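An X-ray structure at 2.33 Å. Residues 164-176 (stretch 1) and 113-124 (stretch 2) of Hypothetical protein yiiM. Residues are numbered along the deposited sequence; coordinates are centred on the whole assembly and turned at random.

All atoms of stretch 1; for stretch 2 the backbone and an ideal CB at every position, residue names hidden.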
ATOM      1  N   GLY A 164      -7.440  -6.430  16.601  1.00 26.25           N
ATOM      2  CA  GLY A 164      -8.196  -7.650  16.868  1.00 28.41           C
ATOM      3  C   GLY A 164      -7.603  -8.881  16.207  1.00 30.58           C
ATOM      4  O   GLY A 164      -6.616  -8.799  15.467  1.00 32.00           O
ATOM      5  N   LYS A 165      -8.157 -10.049  16.523  1.00 30.58           N
ATOM      6  CA  LYS A 165      -7.717 -11.289  15.927  1.00 31.75           C
ATOM      7  C   LYS A 165      -8.182 -11.289  14.463  1.00 32.01           C
ATOM      8  O   LYS A 165      -9.280 -10.847  14.153  1.00 30.59           O
ATOM      9  CB  LYS A 165      -8.281 -12.529  16.611  1.00 36.68           C
ATOM     10  CG  LYS A 165      -7.396 -13.201  17.640  1.00 40.59           C
ATOM     11  CD  LYS A 165      -8.072 -14.480  18.134  1.00 44.95           C
ATOM     12  CE  LYS A 165      -7.402 -15.063  19.355  1.00 46.19           C
ATOM     13  NZ  LYS A 165      -5.919 -14.960  19.307  1.00 47.94           N
ATOM     14  N   VAL A 166      -7.281 -11.711  13.602  1.00 32.68           N
ATOM     15  CA  VAL A 166      -7.503 -11.785  12.166  1.00 33.00           C
ATOM     16  C   VAL A 166      -6.919 -13.129  11.717  1.00 35.38           C
ATOM     17  O   VAL A 166      -6.303 -13.801  12.561  1.00 36.43           O
ATOM     18  CB  VAL A 166      -6.729 -10.666  11.429  1.00 30.48           C
ATOM     19  CG1 VAL A 166      -7.183  -9.267  11.831  1.00 22.77           C
ATOM     20  CG2 VAL A 166      -5.232 -10.806  11.697  1.00 29.09           C
ATOM     21  N   SER A 167      -7.095 -13.506  10.461  1.00 34.91           N
ATOM     22  CA  SER A 167      -6.493 -14.746  10.006  1.00 36.33           C
ATOM     23  C   SER A 167      -6.569 -14.864   8.495  1.00 37.25           C
ATOM     24  O   SER A 167      -7.305 -14.175   7.798  1.00 36.75           O
ATOM     25  CB  SER A 167      -7.112 -15.964  10.699  1.00 35.78           C
ATOM     26  OG  SER A 167      -8.312 -16.380  10.066  1.00 37.19           O
ATOM     27  N   ALA A 168      -5.844 -15.843   7.974  1.00 38.69           N
ATOM     28  CA  ALA A 168      -5.790 -16.161   6.558  1.00 40.00           C
ATOM     29  C   ALA A 168      -7.159 -16.668   6.111  1.00 40.49           C
ATOM     30  O   ALA A 168      -7.488 -16.603   4.929  1.00 42.51           O
ATOM     31  CB  ALA A 168      -4.732 -17.208   6.282  1.00 38.84           C
ATOM     32  N   ASP A 169      -7.945 -17.138   7.074  1.00 39.61           N
ATOM     33  CA  ASP A 169      -9.275 -17.634   6.820  1.00 39.46           C
ATOM     34  C   ASP A 169     -10.320 -16.550   6.699  1.00 37.14           C
ATOM     35  O   ASP A 169     -11.280 -16.773   5.961  1.00 38.07           O
ATOM     36  CB  ASP A 169      -9.696 -18.652   7.907  1.00 42.28           C
ATOM     37  CG  ASP A 169      -8.855 -19.904   7.673  1.00 46.15           C
ATOM     38  OD1 ASP A 169      -8.835 -20.340   6.502  1.00 46.05           O
ATOM     39  OD2 ASP A 169      -8.206 -20.364   8.627  1.00 50.03           O
ATOM     40  N   ALA A 170     -10.203 -15.464   7.452  1.00 34.79           N
ATOM     41  CA  ALA A 170     -11.150 -14.366   7.338  1.00 31.20           C
ATOM     42  C   ALA A 170     -10.804 -13.469   6.147  1.00 29.45           C
ATOM     43  O   ALA A 170      -9.680 -12.972   6.034  1.00 28.22           O
ATOM     44  CB  ALA A 170     -11.105 -13.517   8.610  1.00 32.75           C
ATOM     45  N   PRO A 171     -11.774 -13.201   5.289  1.00 27.31           N
ATOM     46  CA  PRO A 171     -11.608 -12.338   4.150  1.00 27.03           C
ATOM     47  C   PRO A 171     -11.665 -10.848   4.480  1.00 27.43           C
ATOM     48  O   PRO A 171     -12.183 -10.455   5.525  1.00 26.70           O
ATOM     49  CB  PRO A 171     -12.843 -12.659   3.286  1.00 26.66           C
ATOM     50  CG  PRO A 171     -13.891 -13.011   4.285  1.00 27.24           C
ATOM     51  CD  PRO A 171     -13.152 -13.745   5.387  1.00 27.50           C
ATOM     52  N   LEU A 172     -11.048 -10.021   3.622  1.00 27.19           N
ATOM     53  CA  LEU A 172     -11.166  -8.571   3.783  1.00 27.41           C
ATOM     54  C   LEU A 172     -12.571  -8.172   3.305  1.00 26.44           C
ATOM     55  O   LEU A 172     -12.986  -8.591   2.228  1.00 25.95           O
ATOM     56  CB  LEU A 172     -10.162  -7.793   2.928  1.00 25.53           C
ATOM     57  CG  LEU A 172      -8.696  -8.164   3.103  1.00 27.13           C
ATOM     58  CD1 LEU A 172      -7.828  -7.320   2.175  1.00 25.14           C
ATOM     59  CD2 LEU A 172      -8.274  -7.989   4.563  1.00 23.73           C
ATOM     60  N   GLU A 173     -13.290  -7.428   4.123  1.00 26.96           N
ATOM     61  CA  GLU A 173     -14.644  -7.009   3.747  1.00 25.45           C
ATOM     62  C   GLU A 173     -14.723  -5.484   3.721  1.00 25.13           C
ATOM     63  O   GLU A 173     -14.598  -4.815   4.754  1.00 24.22           O
ATOM     64  CB  GLU A 173     -15.681  -7.546   4.724  1.00 25.34           C
ATOM     65  CG  GLU A 173     -15.545  -9.003   5.146  1.00 29.41           C
ATOM     66  CD  GLU A 173     -16.264  -9.303   6.446  1.00 31.14           C
ATOM     67  OE1 GLU A 173     -17.507  -9.356   6.429  1.00 32.00           O
ATOM     68  OE2 GLU A 173     -15.627  -9.446   7.511  1.00 34.32           O
ATOM     69  N   LEU A 174     -14.995  -4.941   2.540  1.00 24.04           N
ATOM     70  CA  LEU A 174     -15.099  -3.484   2.443  1.00 23.19           C
ATOM     71  C   LEU A 174     -16.365  -3.034   3.152  1.00 21.62           C
ATOM     72  O   LEU A 174     -17.457  -3.474   2.802  1.00 20.18           O
ATOM     73  CB  LEU A 174     -15.048  -3.058   0.971  1.00 24.37           C
ATOM     74  CG  LEU A 174     -15.282  -1.550   0.754  1.00 27.26           C
ATOM     75  CD1 LEU A 174     -13.998  -0.783   1.038  1.00 24.78           C
ATOM     76  CD2 LEU A 174     -15.834  -1.283  -0.640  1.00 23.36           C
ATOM     77  N   VAL A 175     -16.254  -2.099   4.088  1.00 21.15           N
ATOM     78  CA  VAL A 175     -17.428  -1.641   4.837  1.00 20.75           C
ATOM     79  C   VAL A 175     -17.717  -0.183   4.640  1.00 20.06           C
ATOM     80  O   VAL A 175     -18.894   0.215   4.678  1.00 19.43           O
ATOM     81  CB  VAL A 175     -17.340  -2.032   6.325  1.00 24.79           C
ATOM     82  CG1 VAL A 175     -15.978  -1.714   6.940  1.00 24.61           C
ATOM     83  CG2 VAL A 175     -18.406  -1.291   7.117  1.00 30.72           C
ATOM     84  N   SER A 176     -16.691   0.667   4.477  1.00 19.63           N
ATOM     85  CA  SER A 176     -16.955   2.079   4.210  1.00 19.36           C
ATOM     86  C   SER A 176     -16.065   2.636   3.092  1.00 20.93           C
ATOM     87  O   SER A 176     -14.864   2.376   3.018  1.00 19.95           O
ATOM     88  CB  SER A 176     -16.803   2.937   5.461  1.00 14.12           C
ATOM     89  OG  SER A 176     -17.715   2.557   6.494  1.00 14.02           O
ATOM     90  N   UNK A 113      -8.773   5.914   2.260  1.00 16.90           N
ATOM     91  CA  UNK A 113      -9.729   5.962   3.347  1.00 16.95           C
ATOM     92  C   UNK A 113     -10.600   4.706   3.377  1.00 18.40           C
ATOM     93  O   UNK A 113     -11.438   4.608   4.280  1.00 20.59           O
ATOM     94  CB  UNK A 113     -10.603   7.212   3.223  1.00 16.95           C
ATOM     95  N   UNK A 114     -10.463   3.796   2.431  1.00 17.51           N
ATOM     96  CA  UNK A 114     -11.348   2.617   2.471  1.00 20.65           C
ATOM     97  C   UNK A 114     -11.140   1.921   3.814  1.00 20.56           C
ATOM     98  O   UNK A 114     -10.013   1.820   4.305  1.00 20.78           O
ATOM     99  CB  UNK A 114     -11.067   1.662   1.309  1.00 20.65           C
ATOM    100  N   UNK A 115     -12.257   1.538   4.416  1.00 20.72           N
ATOM    101  CA  UNK A 115     -12.204   0.848   5.696  1.00 20.61           C
ATOM    102  C   UNK A 115     -12.735  -0.574   5.459  1.00 21.89           C
ATOM    103  O   UNK A 115     -13.838  -0.753   4.946  1.00 20.63           O
ATOM    104  CB  UNK A 115     -13.011   1.585   6.767  1.00 20.61           C
ATOM    105  N   UNK A 116     -11.903  -1.536   5.823  1.00 22.24           N
ATOM    106  CA  UNK A 116     -12.229  -2.932   5.672  1.00 21.51           C
ATOM    107  C   UNK A 116     -12.322  -3.606   7.057  1.00 22.42           C
ATOM    108  O   UNK A 116     -11.556  -3.282   7.960  1.00 21.92           O
ATOM    109  CB  UNK A 116     -11.187  -3.626   4.793  1.00 21.51           C
ATOM    110  N   UNK A 117     -13.305  -4.482   7.186  1.00 21.97           N
ATOM    111  CA  UNK A 117     -13.447  -5.307   8.368  1.00 23.27           C
ATOM    112  C   UNK A 117     -12.662  -6.604   8.024  1.00 24.12           C
ATOM    113  O   UNK A 117     -12.801  -7.039   6.875  1.00 23.52           O
ATOM    114  CB  UNK A 117     -14.913  -5.569   8.717  1.00 23.27           C
ATOM    115  N   UNK A 118     -11.828  -7.036   8.936  1.00 23.55           N
ATOM    116  CA  UNK A 118     -11.006  -8.224   8.793  1.00 25.82           C
ATOM    117  C   UNK A 118     -11.014  -8.990  10.123  1.00 26.38           C
ATOM    118  O   UNK A 118     -10.356  -8.605  11.089  1.00 25.00           O
ATOM    119  CB  UNK A 118      -9.581  -7.856   8.374  1.00 25.82           C
ATOM    120  N   UNK A 119     -11.893 -10.001  10.167  1.00 27.62           N
ATOM    121  CA  UNK A 119     -12.056 -10.814  11.369  1.00 27.13           C
ATOM    122  C   UNK A 119     -12.517  -9.871  12.483  1.00 29.29           C
ATOM    123  O   UNK A 119     -13.566  -9.240  12.336  1.00 27.63           O
ATOM    124  CB  UNK A 119     -10.762 -11.540  11.743  1.00 27.13           C
ATOM    125  N   UNK A 120     -11.719  -9.729  13.539  1.00 29.73           N
ATOM    126  CA  UNK A 120     -12.157  -8.827  14.614  1.00 32.32           C
ATOM    127  C   UNK A 120     -11.576  -7.427  14.422  1.00 29.90           C
ATOM    128  O   UNK A 120     -11.826  -6.585  15.265  1.00 30.18           O
ATOM    129  CB  UNK A 120     -11.746  -9.382  15.979  1.00 32.32           C
ATOM    130  N   UNK A 121     -10.845  -7.184  13.347  1.00 28.05           N
ATOM    131  CA  UNK A 121     -10.198  -5.907  13.148  1.00 27.37           C
ATOM    132  C   UNK A 121     -10.894  -4.989  12.153  1.00 25.61           C
ATOM    133  O   UNK A 121     -11.807  -5.361  11.439  1.00 26.64           O
ATOM    134  CB  UNK A 121      -8.758  -6.144  12.689  1.00 27.37           C
ATOM    135  N   UNK A 122     -10.434  -3.760  12.130  1.00 24.58           N
ATOM    136  CA  UNK A 122     -10.868  -2.685  11.266  1.00 23.67           C
ATOM    137  C   UNK A 122      -9.596  -1.965  10.780  1.00 23.16           C
ATOM    138  O   UNK A 122      -8.774  -1.539  11.595  1.00 21.69           O
ATOM    139  CB  UNK A 122     -11.825  -1.736  11.990  1.00 23.67           C
ATOM    140  N   UNK A 123      -9.412  -1.967   9.468  1.00 22.10           N
ATOM    141  CA  UNK A 123      -8.231  -1.369   8.872  1.00 21.79           C
ATOM    142  C   UNK A 123      -8.656  -0.309   7.848  1.00 22.66           C
ATOM    143  O   UNK A 123      -9.775  -0.404   7.317  1.00 21.95           O
ATOM    144  CB  UNK A 123      -7.354  -2.439   8.219  1.00 21.79           C
ATOM    145  N   UNK A 124      -7.786   0.684   7.660  1.00 19.42           N
ATOM    146  CA  UNK A 124      -8.064   1.761   6.746  1.00 17.78           C
ATOM    147  C   UNK A 124      -6.887   2.066   5.818  1.00 16.83           C
ATOM    148  O   UNK A 124      -5.763   2.216   6.270  1.00 14.00           O
ATOM    149  CB  UNK A 124      -8.447   3.014   7.535  1.00 17.78           C
TER

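Strand 172-176 runs antiparallel to 115-118, pairing Glu-173 with 117, Leu-174 with 116 and Ser-176 with 115; the one-residue shift between the last two pairs is a beta bulge, in which O of 115 accepts from both Val-175 N (2.9 Å) and Ser-176 N (3.2 Å).

Position 113 has phi 89°, which favours glycine, and no stretch 1 atom lies near its ideal CB; it is Gly-113. At 114 the CB points sideways, 3.8 Å from Leu-174 CD1, a site tolerant of many side chains. It is Asp-114.

The CB of 115 shares a face with Ser-176, 4.2 Å from Ser-176 CB and 4.4 Å from Val-175 CG1, so a beta-branched or other apolar residue suits. Ile-115 sets its CG2 4.0 Å from Val-175 CG1.

Position 116 directs its CB to the face bearing Leu-172 and Leu-174, where a large apolar or aromatic side chain would fit. Phe-116 offers one ring face to Leu-174 CD1, 4.0 Å from the ring centroid, and its CD2 lies 3.9 Å from Leu-172 CB.

Position 117 pairs with Glu-173 on the other face, and that carboxylate invites lysine or arginine, though a neutral donor could also serve. Arg-117 forms a salt bridge, NH2 to Glu-173 OE1 at 3.0 Å, with NE to Glu-173 OE2 at 3.3 Å; the carboxylate meets the guanidinium edge on.

At 118 the CB is 4.0 Å from Leu-172 CD2 and 4.4 Å from Val-166 CG1, with the carbonyls of Ser-167 and Ala-170 farther along. A flat apolar group suits, especially one carrying a donor. Trp-118 is sandwiched: Val-166 CB lies 3.5 Å from the six-membered ring centroid, and Leu-172 CD2, over the opposite face, 3.8 Å from the five-membered one. At the ring edge, NE1 makes weak hydrogen bonds to Ala-170 O (2.8 Å) and Ser-167 O (3.2 Å).

At 119 phi is 61°, and an ideal CB would clash with Lys-165 O at 2.9 Å. Gly-119 fits, within the type II' turn from 118 to 121.

Position 120 donates its N to Lys-165 O (2.8 Å), while its CB lies 4.0 Å from Gly-164 CA; polar chains that can turn outward suit. The end of Glu-120 leads away.

The CB of 121 sits 3.6 Å from Val-166 CG1, favouring a small apolar residue: Ala-121.

Position 122 points away, leaving the choice broad: Leu-122. Position 123 points toward stretch 1 with room for a longer apolar chain; Ile-123 CD1 reaches 4.4 Å from Leu-172 CD2. Position 124 points sideways, unconstrained: Gln-124.

Stretch 2 (113-124) GDIFRWGEALIQ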
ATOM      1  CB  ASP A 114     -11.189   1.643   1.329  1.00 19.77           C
ATOM      2  CG  ASP A 114     -11.872   1.981   0.027  1.00 22.05           C
ATOM      3  OD1 ASP A 114     -12.818   2.799  -0.072  1.00 19.33           O
ATOM      4  OD2 ASP A 114     -11.442   1.368  -0.993  1.00 24.23           O
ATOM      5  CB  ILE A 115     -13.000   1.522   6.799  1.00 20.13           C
ATOM      6  CG1 ILE A 115     -12.434   2.915   7.109  1.00 20.37           C
ATOM      7  CG2 ILE A 115     -13.028   0.667   8.078  1.00 17.64           C
ATOM      8  CD1 ILE A 115     -13.400   3.784   7.896  1.00 17.55           C
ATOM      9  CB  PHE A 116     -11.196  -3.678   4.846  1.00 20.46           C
ATOM     10  CG  PHE A 116     -11.042  -3.391   3.398  1.00 20.46           C
ATOM     11  CD1 PHE A 116     -10.336  -2.252   2.992  1.00 22.09           C
ATOM     12  CD2 PHE A 116     -11.538  -4.222   2.418  1.00 19.52           C
ATOM     13  CE1 PHE A 116     -10.138  -1.981   1.650  1.00 24.76           C
ATOM     14  CE2 PHE A 116     -11.356  -3.968   1.060  1.00 17.86           C
ATOM     15  CZ  PHE A 116     -10.662  -2.841   0.678  1.00 23.93           C
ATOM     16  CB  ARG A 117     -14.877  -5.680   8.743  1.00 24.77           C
ATOM     17  CG  ARG A 117     -14.930  -6.587   9.979  1.00 28.75           C
ATOM     18  CD  ARG A 117     -16.347  -6.787  10.499  1.00 29.63           C
ATOM     19  NE  ARG A 117     -17.211  -7.375   9.489  1.00 32.46           N
ATOM     20  CZ  ARG A 117     -18.530  -7.232   9.414  1.00 35.20           C
ATOM     21  NH1 ARG A 117     -19.188  -6.505  10.300  1.00 32.77           N
ATOM     22  NH2 ARG A 117     -19.197  -7.823   8.415  1.00 36.89           N
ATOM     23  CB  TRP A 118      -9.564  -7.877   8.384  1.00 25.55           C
ATOM     24  CG  TRP A 118      -8.698  -9.063   8.075  1.00 25.49           C
ATOM     25  CD1 TRP A 118      -9.115 -10.279   7.590  1.00 26.16           C
ATOM     26  CD2 TRP A 118      -7.267  -9.153   8.158  1.00 23.57           C
ATOM     27  NE1 TRP A 118      -8.051 -11.113   7.393  1.00 22.85           N
ATOM     28  CE2 TRP A 118      -6.905 -10.454   7.761  1.00 25.95           C
ATOM     29  CE3 TRP A 118      -6.265  -8.273   8.570  1.00 22.15           C
ATOM     30  CZ2 TRP A 118      -5.575 -10.897   7.739  1.00 25.36           C
ATOM     31  CZ3 TRP A 118      -4.949  -8.716   8.562  1.00 21.09           C
ATOM     32  CH2 TRP A 118      -4.611 -10.001   8.131  1.00 21.76           C
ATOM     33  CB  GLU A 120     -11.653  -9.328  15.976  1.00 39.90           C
ATOM     34  CG  GLU A 120     -11.699 -10.842  16.102  1.00 46.91           C
ATOM     35  CD  GLU A 120     -13.094 -11.291  16.514  1.00 51.08           C
ATOM     36  OE1 GLU A 120     -14.036 -11.085  15.725  1.00 52.03           O
ATOM     37  OE2 GLU A 120     -13.154 -11.837  17.638  1.00 53.83           O
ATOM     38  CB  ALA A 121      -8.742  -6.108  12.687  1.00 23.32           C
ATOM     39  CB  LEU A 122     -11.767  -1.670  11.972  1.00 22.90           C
ATOM     40  CG  LEU A 122     -13.178  -2.116  12.314  1.00 23.72           C
ATOM     41  CD1 LEU A 122     -13.922  -1.029  13.076  1.00 21.62           C
ATOM     42  CD2 LEU A 122     -13.945  -2.552  11.070  1.00 21.58           C
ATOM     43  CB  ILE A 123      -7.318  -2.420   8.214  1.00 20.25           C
ATOM     44  CG1 ILE A 123      -7.981  -3.097   7.031  1.00 17.99           C
ATOM     45  CG2 ILE A 123      -6.876  -3.435   9.277  1.00 19.53           C
ATOM     46  CD1 ILE A 123      -7.116  -4.057   6.229  1.00 12.93           C
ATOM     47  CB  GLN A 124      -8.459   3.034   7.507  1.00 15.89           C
ATOM     48  CG  GLN A 124      -8.781   4.207   6.546  1.00 13.69           C
ATOM     49  CD  GLN A 124      -9.392   5.366   7.307  1.00 13.63           C
ATOM     50  OE1 GLN A 124      -8.809   5.860   8.270  1.00 16.22           O
ATOM     51  NE2 GLN A 124     -10.549   5.836   6.884  1.00 18.81           N
TER
HETATM   52  O   HOH W   1     -13.457 -10.873   8.021  1.00 24.62           O
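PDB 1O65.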